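Local coordinates for LPXTG cell wall surface protein (Streptococcus gordonii, PDB 4IGB) that probably acts as a cell-wall-anchored adhesin of the bacterial surface, represented here by its N-terminal N1 and N2 domains, at residues B[356-359]-B[360-364]. Numbering follows the deposited sequence.
Sequences TLQE and GRDYT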
ATOM      1  N   THR B 356     -11.166  12.611 -31.539  1.00 31.21           N
ATOM      2  CA  THR B 356     -12.351  11.862 -31.141  1.00 34.18           C
ATOM      3  C   THR B 356     -12.041  10.388 -31.301  1.00 41.06           C
ATOM      4  O   THR B 356     -11.748   9.920 -32.399  1.00 34.45           O
ATOM      5  CB  THR B 356     -13.578  12.237 -31.994  1.00 28.84           C
ATOM      6  OG1 THR B 356     -13.813  13.643 -31.875  1.00 36.75           O
ATOM      7  CG2 THR B 356     -14.815  11.482 -31.536  1.00 26.14           C
ATOM      8  N   LEU B 357     -12.087   9.656 -30.193  1.00 25.52           N
ATOM      9  CA  LEU B 357     -11.783   8.230 -30.207  1.00 24.93           C
ATOM     10  C   LEU B 357     -12.922   7.436 -30.836  1.00 32.42           C
ATOM     11  O   LEU B 357     -14.069   7.878 -30.841  1.00 30.24           O
ATOM     12  CB  LEU B 357     -11.490   7.728 -28.792  1.00 22.08           C
ATOM     13  CG  LEU B 357     -10.275   8.357 -28.104  1.00 30.53           C
ATOM     14  CD1 LEU B 357      -9.846   7.541 -26.896  1.00 29.83           C
ATOM     15  CD2 LEU B 357      -9.122   8.520 -29.082  1.00 26.01           C
ATOM     16  N   GLN B 358     -12.597   6.266 -31.374  1.00 25.60           N
ATOM     17  CA  GLN B 358     -13.579   5.449 -32.075  1.00 32.26           C
ATOM     18  C   GLN B 358     -13.995   4.219 -31.276  1.00 28.92           C
ATOM     19  O   GLN B 358     -13.151   3.464 -30.794  1.00 23.04           O
ATOM     20  CB  GLN B 358     -13.034   5.017 -33.439  1.00 35.07           C
ATOM     21  CG  GLN B 358     -12.569   6.164 -34.320  1.00 38.39           C
ATOM     22  CD  GLN B 358     -11.552   5.727 -35.357  1.00 52.10           C
ATOM     23  OE1 GLN B 358     -10.418   6.204 -35.369  1.00 42.17           O
ATOM     24  NE2 GLN B 358     -11.954   4.817 -36.235  1.00 28.85           N
ATOM     25  N   GLU B 359     -15.303   4.022 -31.148  1.00 24.87           N
ATOM     26  CA  GLU B 359     -15.833   2.831 -30.500  1.00 29.53           C
ATOM     27  C   GLU B 359     -15.417   1.609 -31.307  1.00 39.01           C
ATOM     28  O   GLU B 359     -15.395   1.649 -32.536  1.00 36.48           O
ATOM     29  CB  GLU B 359     -17.356   2.907 -30.395  1.00 30.47           C
ATOM     30  CG  GLU B 359     -17.978   1.782 -29.587  1.00 23.82           C
ATOM     31  CD  GLU B 359     -19.473   1.949 -29.409  1.00 33.79           C
ATOM     32  OE1 GLU B 359     -20.013   2.989 -29.840  1.00 29.06           O
ATOM     33  OE2 GLU B 359     -20.111   1.041 -28.838  1.00 29.78           O
ATOM     34  N   GLY B 360     -15.080   0.527 -30.614  1.00 25.96           N
ATOM     35  CA  GLY B 360     -14.554  -0.657 -31.277  1.00 24.98           C
ATOM     36  C   GLY B 360     -13.034  -0.632 -31.370  1.00 36.46           C
ATOM     37  O   GLY B 360     -12.354  -1.538 -30.886  1.00 39.14           O
ATOM     38  N   ARG B 361     -12.488   0.416 -31.974  1.00 27.88           N
ATOM     39  CA  ARG B 361     -11.031   0.550 -32.086  1.00 34.03           C
ATOM     40  C   ARG B 361     -10.345   0.960 -30.780  1.00 28.45           C
ATOM     41  O   ARG B 361      -9.386   0.326 -30.344  1.00 25.23           O
ATOM     42  CB  ARG B 361     -10.653   1.568 -33.176  1.00 32.80           C
ATOM     43  CG  ARG B 361      -9.137   1.794 -33.308  1.00 27.41           C
ATOM     44  CD  ARG B 361      -8.821   3.043 -34.120  1.00 25.50           C
ATOM     45  NE  ARG B 361      -7.390   3.179 -34.384  1.00 33.36           N
ATOM     46  CZ  ARG B 361      -6.850   4.113 -35.170  1.00 30.53           C
ATOM     47  NH1 ARG B 361      -7.622   4.996 -35.781  1.00 20.74           N
ATOM     48  NH2 ARG B 361      -5.532   4.163 -35.342  1.00 20.48           N
ATOM     49  N   ASP B 362     -10.819   2.049 -30.189  1.00 27.52           N
ATOM     50  CA  ASP B 362     -10.144   2.666 -29.054  1.00 26.84           C
ATOM     51  C   ASP B 362     -10.795   2.287 -27.726  1.00 27.70           C
ATOM     52  O   ASP B 362     -10.121   2.171 -26.705  1.00 29.90           O
ATOM     53  CB  ASP B 362     -10.148   4.183 -29.199  1.00 25.52           C
ATOM     54  CG  ASP B 362      -9.384   4.653 -30.414  1.00 36.83           C
ATOM     55  OD1 ASP B 362      -8.241   4.181 -30.606  1.00 29.60           O
ATOM     56  OD2 ASP B 362      -9.931   5.485 -31.173  1.00 25.72           O
ATOM     57  N   TYR B 363     -12.109   2.109 -27.745  1.00 25.33           N
ATOM     58  CA  TYR B 363     -12.830   1.761 -26.541  1.00 31.06           C
ATOM     59  C   TYR B 363     -14.065   0.934 -26.867  1.00 26.98           C
ATOM     60  O   TYR B 363     -14.506   0.877 -28.022  1.00 32.09           O
ATOM     61  CB  TYR B 363     -13.238   3.029 -25.788  1.00 19.32           C
ATOM     62  CG  TYR B 363     -14.263   3.875 -26.517  1.00 25.03           C
ATOM     63  CD1 TYR B 363     -15.628   3.686 -26.314  1.00 21.17           C
ATOM     64  CD2 TYR B 363     -13.864   4.867 -27.400  1.00 23.68           C
ATOM     65  CE1 TYR B 363     -16.567   4.467 -26.976  1.00 22.40           C
ATOM     66  CE2 TYR B 363     -14.788   5.651 -28.068  1.00 27.47           C
ATOM     67  CZ  TYR B 363     -16.136   5.452 -27.851  1.00 27.45           C
ATOM     68  OH  TYR B 363     -17.044   6.245 -28.513  1.00 24.32           O
ATOM     69  N   THR B 364     -14.613   0.292 -25.838  1.00 23.37           N
ATOM     70  CA  THR B 364     -15.908  -0.378 -25.945  1.00 26.65           C
ATOM     71  C   THR B 364     -16.816   0.112 -24.830  1.00 33.97           C
ATOM     72  O   THR B 364     -16.352   0.657 -23.826  1.00 27.07           O
ATOM     73  CB  THR B 364     -15.794  -1.896 -25.820  1.00 27.65           C
ATOM     74  OG1 THR B 364     -15.232  -2.225 -24.544  1.00 27.48           O
ATOM     75  CG2 THR B 364     -14.917  -2.462 -26.923  1.00 31.70           C
TER
HETATM   76  O   HOH W   1     -16.095   8.567 -29.368  1.00 19.78           O
HETATM   77  O   HOH W   2     -19.736   5.839 -28.674  1.00 25.76           O
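The Tyr-363 ring takes the CA of Glu-359 over one face, a CH-pi contact with CA 3.8 Å from the ring centroid; Leu-357 O and the water that also bonds Glu-359 OE1 lie at its edge, in the ring plane. The Arg-361 guanidinium meets Gln-358 OE1 at its edge. These groups dress a tight alpha-turn in the N2 domain, leading into strand 363-368 of its beta-sheet. The turn is closed by Asp-362 N, which gives a hydrogen bond to Gln-358 O (2.8 Å); Gly-360 takes a positive phi, and its N donates to Tyr-363 O at 2.7 Å. With chi1 at 67°, Tyr-363 CG lies between the backbone N and the carbonyl carbon, which brings the ring against the Gln-358–Glu-359 backbone; Leu-357, Val-350 and Met-376 also pack on it. Its OH holds two waters, one bonded to Leu-357 O (2.6 Å), the other to Glu-359 OE1 (3.1 Å), which tie the phenol to the loop. Between two exposed residues, Arg-361 NH1 donates to Gln-358 OE1 at 3.1 Å, tilted from the carbonyl plane, with amide and guanidinium 87° apart; Arg-361 NE makes a salt bridge with Glu-379. Asp-362 is buried, its OD2 beside Leu-357, 3.6 Å from CB, and that oxygen uses its anti lone pair to accept a nearly straight bond (175°) from Gln-358 N at 2.8 Å.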